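Local coordinates for mandelate racemase/muconate lactonizing protein (Paenibacillus sp., PDB 3QPE) that binds D-galacturonic acid and, as a mandelate racemase/muconate lactonizing-type member of the enolase superfamily, probably acts on acid sugars with the help of magnesium, at residues T23-R28 / H39-T44; G31-I36 / S134-D139. All blocks are in the same frame, centred on the assembly; numbering follows the deposited sequence.

Interaction 1: T23-R28 / H39-T44; sequences TGERAR and HGKSCT. With DGU (D-galacturonic acid), chain G.
R26 and K41 meet at the loop end of a beta hairpin, where strand 14-30 pairs antiparallel with strand 42-52 near the protein surface. Their backbones meet through R26 N to K41 O (2.8 Å), and two residues further along G24 and C43 form a hydrogen-bonded pair. K41 then returns the grip with its side chain: CG lies anti to the backbone N (chi1 -167°) and the end of the chain bends back, so NZ donates to R26 O at 2.7 Å. From there it also makes a looser salt bridge to E25, NZ to OE1 being 3.6 Å. In enolase-superfamily proteins this sheet belongs to the N-terminal capping domain, and the turn of the hairpin is consistent with the loop that closes over the barrel. The R26 side chain folds over C43, whose SG lies 3.9 Å above the centre of the guanidinium plane. In that plane, NH1 donates to G40 O at 2.9 Å, approaching from above the carbonyl plane, while NE pairs with D338. With R26 replaced, an alanine here would probably leave G40 O without its NH1 donor and D338 without its charge partner, and uncover C43 SG. H39 and G40 together face A30 as a classic beta bulge, and from it H39 NE2 shares a 2.7 Å hydrogen bond with O2 of D-galacturonic acid, the oxygen sitting at the ring's edge.

Interaction 2: G31-I36 / S134-D139; sequences GANGRI and SLYFDD. With DGU (D-galacturonic acid), chain G.
F137 packs its ring on the backbone of A32 to G34, and Y136 on the carbonyls of G31 and A32; this side of the contact is the tightly packed one. The F137 ring lies under N33: CA sits 4.0 Å from the ring centroid and 14° off its normal, a CH-pi contact, while CE2 comes 3.3 Å from N33 C. F137 N donates to A32 O at 2.9 Å, and the same carbonyl oxygen also meets the Y136 ring at its edge, so one buried acceptor is enclosed by both aromatic residues. K170, on strand 167-170, is touched by both aromatic side chains and by N33. The other side is looser and wetter. There a water accepts from A32 N and donates to F137 O, bridging two backbone atoms that do not bond directly, and the partly exposed D138 turns OD1 toward G31 N (2.8 Å), which meets it nearly along the C-O axis. The far end of 31-36 leaves 134-139 altogether, and R35 pairs with D239 of the second subunit. N33 lies between these regions. Its CG stands between the backbone N and the carbonyl carbon (chi1 70°), which brings OD1 back to accept from both R35 N and I36 N. The amide, fixed by these two bonds, presents ND2 to O3 of D-galacturonic acid at 2.8 Å. Y136 OH reaches the same oxygen at 2.9 Å, so two side chains, one from each segment, grip a single sugar hydroxyl. An Asx turn in a loop that probably closes over the site, as in relatives, set beside a tyrosine just past the first barrel strand, makes this one wall of a sugar-acid pocket at the mouth of an enolase-type TIM barrel.

In the fold
Along the chain the segments alternate: 23-28, 31-36, 39-44 and, about ninety residues later, 134-139. Interaction 1 therefore brackets the loop that supplies half of interaction 2, and their centres lie 15 Å apart. The first belongs to the antiparallel sheet of strands 14-30 and 42-52, the second carries the intervening loop onto the end of strand 126-135 in the barrel. Direct links join them: H39 ND1 with G31 O, R28 NH2 with S134 O, and an edge-to-face meeting of the H39 and Y136 rings. Both reach the same D-galacturonic acid, to which K168, N209 and H311 also bond, so hairpin and barrel enclose one ligand site.

Interaction 1: T23-R28 / H39-T44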
loop_
_atom_site.group_PDB
_atom_site.type_symbol
_atom_site.label_atom_id
_atom_site.label_comp_id
_atom_site.label_asym_id
_atom_site.label_seq_id
_atom_site.Cartn_x
_atom_site.Cartn_y
_atom_site.Cartn_z
ATOM N N THR A 23 31.107 0.893 -5.121
ATOM C CA THR A 23 30.660 2.267 -5.283
ATOM C C THR A 23 30.935 2.779 -6.694
ATOM O O THR A 23 31.844 2.307 -7.379
ATOM C CB THR A 23 31.301 3.187 -4.232
ATOM O OG1 THR A 23 32.725 3.179 -4.384
ATOM C CG2 THR A 23 30.949 2.710 -2.840
ATOM N N GLY A 24 30.127 3.743 -7.128
ATOM C CA GLY A 24 30.224 4.239 -8.484
ATOM C C GLY A 24 29.361 5.466 -8.647
ATOM O O GLY A 24 28.970 6.069 -7.657
ATOM N N GLU A 25 29.063 5.809 -9.893
ATOM C CA GLU A 25 28.284 7.000 -10.234
ATOM C C GLU A 25 27.453 6.761 -11.469
ATOM O O GLU A 25 27.874 6.055 -12.396
ATOM C CB GLU A 25 29.214 8.183 -10.546
ATOM C CG GLU A 25 30.036 8.665 -9.396
ATOM C CD GLU A 25 30.815 9.918 -9.760
ATOM O OE1 GLU A 25 31.499 9.912 -10.809
ATOM O OE2 GLU A 25 30.725 10.911 -9.008
ATOM N N ARG A 26 26.274 7.374 -11.516
ATOM C CA ARG A 26 25.541 7.377 -12.762
ATOM C C ARG A 26 26.066 8.500 -13.670
ATOM O O ARG A 26 26.679 9.451 -13.199
ATOM C CB ARG A 26 24.015 7.438 -12.538
ATOM C CG ARG A 26 23.494 8.678 -11.819
ATOM C CD ARG A 26 21.946 8.694 -11.794
ATOM N NE ARG A 26 21.331 7.477 -11.231
ATOM C CZ ARG A 26 21.072 7.293 -9.935
ATOM N NH1 ARG A 26 21.409 8.218 -9.044
ATOM N NH2 ARG A 26 20.493 6.168 -9.515
ATOM N N ALA A 27 25.838 8.365 -14.970
ATOM C CA ALA A 27 26.420 9.266 -15.959
ATOM C C ALA A 27 25.943 10.711 -15.805
ATOM O O ALA A 27 26.713 11.653 -15.992
ATOM C CB ALA A 27 26.135 8.745 -17.368
ATOM N N ARG A 28 24.668 10.889 -15.468
ATOM C CA ARG A 28 24.121 12.225 -15.263
ATOM C C ARG A 28 23.377 12.247 -13.930
ATOM O O ARG A 28 22.638 11.303 -13.609
ATOM C CB ARG A 28 23.190 12.573 -16.424
ATOM C CG ARG A 28 22.686 14.013 -16.432
ATOM C CD ARG A 28 21.717 14.244 -17.579
ATOM N NE ARG A 28 20.499 13.456 -17.422
ATOM C CZ ARG A 28 20.085 12.535 -18.285
ATOM N NH1 ARG A 28 20.773 12.299 -19.388
ATOM N NH2 ARG A 28 18.963 11.856 -18.052
ATOM N N HIS A 39 17.905 12.824 -6.465
ATOM C CA HIS A 39 18.404 11.474 -6.204
ATOM C C HIS A 39 19.927 11.422 -6.234
ATOM O O HIS A 39 20.545 10.601 -5.555
ATOM C CB HIS A 39 17.815 10.489 -7.203
ATOM C CG HIS A 39 16.370 10.178 -6.961
ATOM N ND1 HIS A 39 15.373 11.119 -7.092
ATOM C CD2 HIS A 39 15.754 9.025 -6.596
ATOM C CE1 HIS A 39 14.205 10.560 -6.826
ATOM N NE2 HIS A 39 14.408 9.292 -6.519
ATOM N N GLY A 40 20.526 12.300 -7.031
ATOM C CA GLY A 40 21.968 12.422 -7.062
ATOM C C GLY A 40 22.677 11.619 -8.129
ATOM O O GLY A 40 22.070 11.089 -9.055
ATOM N N LYS A 41 23.996 11.540 -7.981
ATOM C CA LYS A 41 24.844 10.882 -8.956
ATOM C C LYS A 41 25.507 9.640 -8.349
ATOM O O LYS A 41 25.894 8.734 -9.073
ATOM C CB LYS A 41 25.920 11.857 -9.429
ATOM C CG LYS A 41 26.665 11.411 -10.667
ATOM C CD LYS A 41 27.436 12.586 -11.293
ATOM C CE LYS A 41 28.820 12.160 -11.792
ATOM N NZ LYS A 41 28.805 11.066 -12.831
ATOM N N SER A 42 25.662 9.625 -7.026
ATOM C CA SER A 42 26.367 8.529 -6.344
ATOM C C SER A 42 25.554 7.223 -6.315
ATOM O O SER A 42 24.343 7.244 -6.066
ATOM C CB SER A 42 26.726 8.945 -4.920
ATOM O OG SER A 42 27.501 7.947 -4.289
ATOM N N CYS A 43 26.232 6.098 -6.551
ATOM C CA CYS A 43 25.594 4.778 -6.630
ATOM C C CYS A 43 26.427 3.726 -5.919
ATOM O O CYS A 43 27.658 3.752 -5.984
ATOM C CB CYS A 43 25.458 4.324 -8.089
ATOM S SG CYS A 43 24.388 5.322 -9.158
ATOM N N THR A 44 25.758 2.765 -5.285
ATOM C CA THR A 44 26.463 1.656 -4.666
ATOM C C THR A 44 25.744 0.356 -5.015
ATOM O O THR A 44 24.580 0.374 -5.444
ATOM C CB THR A 44 26.510 1.806 -3.139
ATOM O OG1 THR A 44 25.172 1.850 -2.631
ATOM C CG2 THR A 44 27.242 3.094 -2.731
HETATM O O1 DGU G . 14.086 4.760 -5.329
HETATM O O2 DGU G . 12.802 7.200 -5.922
HETATM O O5 DGU G . 9.799 5.009 -9.394
HETATM O O6B DGU G . 10.208 3.483 -11.695
HETATM C C1 DGU G . 13.447 4.917 -6.376
HETATM C C2 DGU G . 13.179 6.312 -6.985
HETATM C C3 DGU G . 12.075 6.298 -8.063
HETATM C C4 DGU G . 12.227 5.172 -9.115
HETATM C C5 DGU G . 11.050 5.066 -10.097
HETATM C C6 DGU G . 11.230 3.909 -11.106
HETATM O O3 DGU G . 12.062 7.560 -8.745
HETATM O O4 DGU G . 12.327 3.915 -8.446
HETATM O O6A DGU G . 12.397 3.490 -11.262
#

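Interaction 2: G31-I36 / S134-D139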
loop_
_atom_site.group_PDB
_atom_site.type_symbol
_atom_site.label_atom_id
_atom_site.label_comp_id
_atom_site.label_asym_id
_atom_site.label_seq_id
_atom_site.Cartn_x
_atom_site.Cartn_y
_atom_site.Cartn_z
ATOM N N GLY A 31 17.694 14.381 -10.816
ATOM C CA GLY A 31 16.972 15.297 -9.952
ATOM C C GLY A 31 15.828 14.659 -9.183
ATOM O O GLY A 31 15.833 13.461 -8.914
ATOM N N ALA A 32 14.846 15.479 -8.830
ATOM C CA ALA A 32 13.710 15.061 -8.015
ATOM C C ALA A 32 12.706 14.240 -8.815
ATOM O O ALA A 32 12.769 14.199 -10.040
ATOM C CB ALA A 32 13.022 16.298 -7.411
ATOM N N ASN A 33 11.811 13.548 -8.107
ATOM C CA ASN A 33 10.645 12.929 -8.729
ATOM C C ASN A 33 9.398 13.474 -8.051
ATOM O O ASN A 33 9.497 14.411 -7.251
ATOM C CB ASN A 33 10.688 11.381 -8.714
ATOM C CG ASN A 33 10.520 10.793 -7.327
ATOM O OD1 ASN A 33 10.127 11.481 -6.382
ATOM N ND2 ASN A 33 10.829 9.502 -7.196
ATOM N N GLY A 34 8.237 12.900 -8.372
ATOM C CA GLY A 34 6.975 13.442 -7.898
ATOM C C GLY A 34 6.854 13.587 -6.390
ATOM O O GLY A 34 6.153 14.479 -5.910
ATOM N N ARG A 35 7.528 12.718 -5.638
ATOM C CA ARG A 35 7.344 12.688 -4.183
ATOM C C ARG A 35 8.529 13.152 -3.339
ATOM O O ARG A 35 8.339 13.590 -2.203
ATOM C CB ARG A 35 6.934 11.284 -3.715
ATOM C CG ARG A 35 7.835 10.141 -4.208
ATOM C CD ARG A 35 7.385 8.779 -3.637
ATOM N NE ARG A 35 7.392 8.788 -2.175
ATOM C CZ ARG A 35 8.444 8.459 -1.431
ATOM N NH1 ARG A 35 8.367 8.516 -0.109
ATOM N NH2 ARG A 35 9.577 8.075 -2.006
ATOM N N ILE A 36 9.744 13.016 -3.857
ATOM C CA ILE A 36 10.929 13.314 -3.050
ATOM C C ILE A 36 11.957 14.124 -3.823
ATOM O O ILE A 36 11.776 14.420 -5.007
ATOM C CB ILE A 36 11.583 12.033 -2.458
ATOM C CG1 ILE A 36 12.083 11.101 -3.567
ATOM C CG2 ILE A 36 10.588 11.305 -1.552
ATOM C CD1 ILE A 36 12.896 9.902 -3.054
ATOM N N SER A 134 16.139 7.563 -16.876
ATOM C CA SER A 134 16.870 8.627 -16.167
ATOM C C SER A 134 16.298 10.051 -16.299
ATOM O O SER A 134 16.942 11.013 -15.884
ATOM C CB SER A 134 18.342 8.650 -16.610
ATOM O OG SER A 134 18.439 9.056 -17.972
ATOM N N LEU A 135 15.096 10.189 -16.847
ATOM C CA LEU A 135 14.547 11.520 -17.109
ATOM C C LEU A 135 13.738 12.057 -15.929
ATOM O O LEU A 135 12.500 12.054 -15.953
ATOM C CB LEU A 135 13.720 11.508 -18.398
ATOM C CG LEU A 135 14.565 11.142 -19.622
ATOM C CD1 LEU A 135 13.721 10.771 -20.811
ATOM C CD2 LEU A 135 15.494 12.307 -19.960
ATOM N N TYR A 136 14.453 12.527 -14.911
ATOM C CA TYR A 136 13.853 13.045 -13.693
ATOM C C TYR A 136 13.413 14.508 -13.848
ATOM O O TYR A 136 13.357 15.005 -14.961
ATOM C CB TYR A 136 14.833 12.842 -12.526
ATOM C CG TYR A 136 14.739 11.430 -11.986
ATOM C CD1 TYR A 136 15.072 10.337 -12.776
ATOM C CD2 TYR A 136 14.277 11.190 -10.693
ATOM C CE1 TYR A 136 14.955 9.021 -12.281
ATOM C CE2 TYR A 136 14.151 9.890 -10.199
ATOM C CZ TYR A 136 14.498 8.815 -10.993
ATOM O OH TYR A 136 14.358 7.532 -10.495
ATOM N N PHE A 137 13.057 15.160 -12.738
ATOM C CA PHE A 137 12.681 16.576 -12.729
ATOM C C PHE A 137 13.948 17.405 -12.786
ATOM O O PHE A 137 14.295 18.096 -11.831
ATOM C CB PHE A 137 11.916 16.944 -11.448
ATOM C CG PHE A 137 10.566 16.281 -11.334
ATOM C CD1 PHE A 137 10.099 15.484 -12.361
ATOM C CD2 PHE A 137 9.772 16.470 -10.216
ATOM C CE1 PHE A 137 8.830 14.870 -12.285
ATOM C CE2 PHE A 137 8.508 15.850 -10.125
ATOM C CZ PHE A 137 8.046 15.062 -11.163
ATOM N N ASP A 138 14.642 17.308 -13.906
ATOM C CA ASP A 138 15.942 17.952 -14.046
ATOM C C ASP A 138 15.846 19.426 -14.428
ATOM O O ASP A 138 16.865 20.109 -14.591
ATOM C CB ASP A 138 16.776 17.158 -15.033
ATOM C CG ASP A 138 17.037 15.730 -14.528
ATOM O OD1 ASP A 138 17.312 15.597 -13.320
ATOM O OD2 ASP A 138 16.932 14.774 -15.319
ATOM N N ASP A 139 14.614 19.914 -14.507
ATOM C CA ASP A 139 14.302 21.241 -15.029
ATOM C C ASP A 139 13.768 22.192 -13.963
ATOM O O ASP A 139 13.299 23.287 -14.288
ATOM C CB ASP A 139 13.203 21.074 -16.055
ATOM C CG ASP A 139 12.017 20.305 -15.478
ATOM O OD1 ASP A 139 12.188 19.110 -15.138
ATOM O OD2 ASP A 139 10.936 20.901 -15.314
HETATM O O1 DGU G . 14.086 4.760 -5.329
HETATM O O2 DGU G . 12.802 7.200 -5.922
HETATM O O5 DGU G . 9.799 5.009 -9.394
HETATM O O6B DGU G . 10.208 3.483 -11.695
HETATM C C1 DGU G . 13.447 4.917 -6.376
HETATM C C2 DGU G . 13.179 6.312 -6.985
HETATM C C3 DGU G . 12.075 6.298 -8.063
HETATM C C4 DGU G . 12.227 5.172 -9.115
HETATM C C5 DGU G . 11.050 5.066 -10.097
HETATM C C6 DGU G . 11.230 3.909 -11.106
HETATM O O3 DGU G . 12.062 7.560 -8.745
HETATM O O4 DGU G . 12.327 3.915 -8.446
HETATM O O6A DGU G . 12.397 3.490 -11.262
HETATM O O HOH W 1 15.242 18.370 -9.264
#